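PDB 3DUW: O-methyltransferase, putative from Bacillus cereus, which binds S-adenosylhomocysteine and probably transfers a methyl group from S-adenosylmethionine to a hydroxyl of its acceptor substrate. Local coordinates for residues A[84-89]-A[110-115]. Sequence-based numbering, arbitrary orientation.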
loop_
_atom_site.group_PDB
_atom_site.type_symbol
_atom_site.label_atom_id
_atom_site.label_comp_id
_atom_site.label_asym_id
_atom_site.label_seq_id
_atom_site.Cartn_x
_atom_site.Cartn_y
_atom_site.Cartn_z
ATOM N N GLY A 84 -18.178 -9.649 -9.294
ATOM C CA GLY A 84 -17.865 -8.661 -8.279
ATOM C C GLY A 84 -18.723 -7.422 -8.399
ATOM O O GLY A 84 -19.229 -7.106 -9.477
ATOM N N ARG A 85 -18.894 -6.713 -7.292
ATOM C CA ARG A 85 -19.702 -5.507 -7.304
ATOM C C ARG A 85 -19.151 -4.423 -6.396
ATOM O O ARG A 85 -18.381 -4.695 -5.469
ATOM C CB ARG A 85 -21.143 -5.829 -6.890
ATOM C CG ARG A 85 -21.282 -6.451 -5.509
ATOM C CD ARG A 85 -22.749 -6.640 -5.137
ATOM N NE ARG A 85 -22.925 -7.256 -3.823
ATOM C CZ ARG A 85 -24.109 -7.495 -3.264
ATOM N NH1 ARG A 85 -25.223 -7.168 -3.907
ATOM N NH2 ARG A 85 -24.183 -8.065 -2.068
ATOM N N VAL A 86 -19.545 -3.191 -6.693
ATOM C CA VAL A 86 -19.152 -2.028 -5.914
ATOM C C VAL A 86 -20.413 -1.257 -5.565
ATOM O O VAL A 86 -21.280 -1.052 -6.416
ATOM C CB VAL A 86 -18.245 -1.058 -6.709
ATOM C CG1 VAL A 86 -17.893 0.146 -5.839
ATOM C CG2 VAL A 86 -16.990 -1.765 -7.175
ATOM N N VAL A 87 -20.522 -0.862 -4.304
ATOM C CA VAL A 87 -21.637 -0.057 -3.838
ATOM C C VAL A 87 -20.951 1.198 -3.318
ATOM O O VAL A 87 -20.123 1.121 -2.411
ATOM C CB VAL A 87 -22.406 -0.731 -2.684
ATOM C CG1 VAL A 87 -23.480 0.209 -2.167
ATOM C CG2 VAL A 87 -23.029 -2.035 -3.163
ATOM N N THR A 88 -21.269 2.345 -3.909
ATOM C CA THR A 88 -20.648 3.594 -3.495
ATOM C C THR A 88 -21.699 4.606 -3.038
ATOM O O THR A 88 -22.777 4.717 -3.631
ATOM C CB THR A 88 -19.762 4.160 -4.639
ATOM O OG1 THR A 88 -19.073 5.324 -4.176
ATOM C CG2 THR A 88 -20.595 4.492 -5.870
ATOM N N LEU A 89 -21.371 5.334 -1.975
ATOM C CA LEU A 89 -22.280 6.301 -1.367
ATOM C C LEU A 89 -21.894 7.757 -1.624
ATOM O O LEU A 89 -20.751 8.160 -1.389
ATOM C CB LEU A 89 -22.342 6.037 0.141
ATOM C CG LEU A 89 -22.482 4.554 0.508
ATOM C CD1 LEU A 89 -22.573 4.408 2.017
ATOM C CD2 LEU A 89 -23.710 3.957 -0.160
ATOM N N ASP A 110 -22.817 -2.168 -14.768
ATOM C CA ASP A 110 -23.270 -3.508 -14.417
ATOM C C ASP A 110 -22.587 -4.000 -13.139
ATOM O O ASP A 110 -23.067 -4.929 -12.490
ATOM C CB ASP A 110 -22.985 -4.484 -15.565
ATOM C CG ASP A 110 -21.511 -4.809 -15.709
ATOM O OD1 ASP A 110 -20.681 -3.876 -15.646
ATOM O OD2 ASP A 110 -21.181 -6.001 -15.892
ATOM N N ARG A 111 -21.469 -3.369 -12.783
ATOM C CA ARG A 111 -20.710 -3.741 -11.587
ATOM C C ARG A 111 -20.829 -2.725 -10.457
ATOM O O ARG A 111 -20.444 -3.015 -9.325
ATOM C CB ARG A 111 -19.215 -3.868 -11.904
ATOM C CG ARG A 111 -18.785 -5.045 -12.747
ATOM C CD ARG A 111 -17.266 -5.049 -12.835
ATOM N NE ARG A 111 -16.745 -6.138 -13.653
ATOM C CZ ARG A 111 -15.454 -6.340 -13.892
ATOM N NH1 ARG A 111 -14.540 -5.525 -13.374
ATOM N NH2 ARG A 111 -15.076 -7.354 -14.658
ATOM N N VAL A 112 -21.348 -1.539 -10.757
ATOM C CA VAL A 112 -21.430 -0.494 -9.747
ATOM C C VAL A 112 -22.809 0.076 -9.473
ATOM O O VAL A 112 -23.576 0.353 -10.394
ATOM C CB VAL A 112 -20.515 0.692 -10.125
ATOM C CG1 VAL A 112 -20.496 1.714 -9.000
ATOM C CG2 VAL A 112 -19.116 0.194 -10.437
ATOM N N GLU A 113 -23.096 0.258 -8.188
ATOM C CA GLU A 113 -24.345 0.843 -7.732
ATOM C C GLU A 113 -23.993 2.110 -6.966
ATOM O O GLU A 113 -23.247 2.060 -5.986
ATOM C CB GLU A 113 -25.098 -0.116 -6.804
ATOM C CG GLU A 113 -26.264 0.539 -6.068
ATOM C CD GLU A 113 -27.065 -0.444 -5.237
ATOM O OE1 GLU A 113 -26.460 -1.185 -4.435
ATOM O OE2 GLU A 113 -28.305 -0.470 -5.385
ATOM N N VAL A 114 -24.501 3.244 -7.434
ATOM C CA VAL A 114 -24.265 4.518 -6.770
ATOM C C VAL A 114 -25.537 4.845 -5.997
ATOM O O VAL A 114 -26.611 4.965 -6.594
ATOM C CB VAL A 114 -24.001 5.662 -7.782
ATOM C CG1 VAL A 114 -23.804 6.973 -7.043
ATOM C CG2 VAL A 114 -22.778 5.350 -8.625
ATOM N N ARG A 115 -25.428 4.972 -4.679
ATOM C CA ARG A 115 -26.590 5.290 -3.857
ATOM C C ARG A 115 -26.501 6.729 -3.363
ATOM O O ARG A 115 -25.544 7.110 -2.685
ATOM C CB ARG A 115 -26.697 4.333 -2.663
ATOM C CG ARG A 115 -27.958 4.569 -1.836
ATOM C CD ARG A 115 -28.180 3.514 -0.755
ATOM N NE ARG A 115 -28.289 2.166 -1.301
ATOM C CZ ARG A 115 -29.161 1.255 -0.880
ATOM N NH1 ARG A 115 -30.015 1.544 0.093
ATOM N NH2 ARG A 115 -29.177 0.051 -1.433
#
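Strands 85-89 and 112-115 run parallel, their axes 15° apart, and four backbone hydrogen bonds fix the register. Val86 and Thr88 each spend both N and O on the neighbour: Val86 N donates to Arg111 O (2.8 Å), and Arg115 N reaches Thr88 O nearly straight (173° at the hydrogen). Residues paired across the strands therefore project to the same face. On one face Thr88 CG2 meets Val114 CG2 at 3.6 Å, methyl to methyl, and Val112 CG2 packs on Val86 CB at 4.0 Å. With OG1 anti to its backbone N (chi1 -175°), Thr88 turns its methyl to this apolar row and its hydroxyl to Glu64 and Thr67. Helix 93-105 covers Val112 and Val114, and helix 71-77 covers Val86 and Val112. On the other face Glu113 stands extended beside Val87, OE1 lying 3.8 Å from Val87 CG2 and hydrogen-bonded to Tyr131. Next along, Leu89 CD2 rests on Arg115 CB (3.9 Å), while the Arg115 chain, bent at chi3, carries its guanidinium to a salt bridge with Glu129. Leu89 also touches the bound S-adenosylhomocysteine. The two strands, linked by helix 93-105, form a beta-alpha-beta unit at one edge of the Rossmann-like sheet of class I methyltransferases.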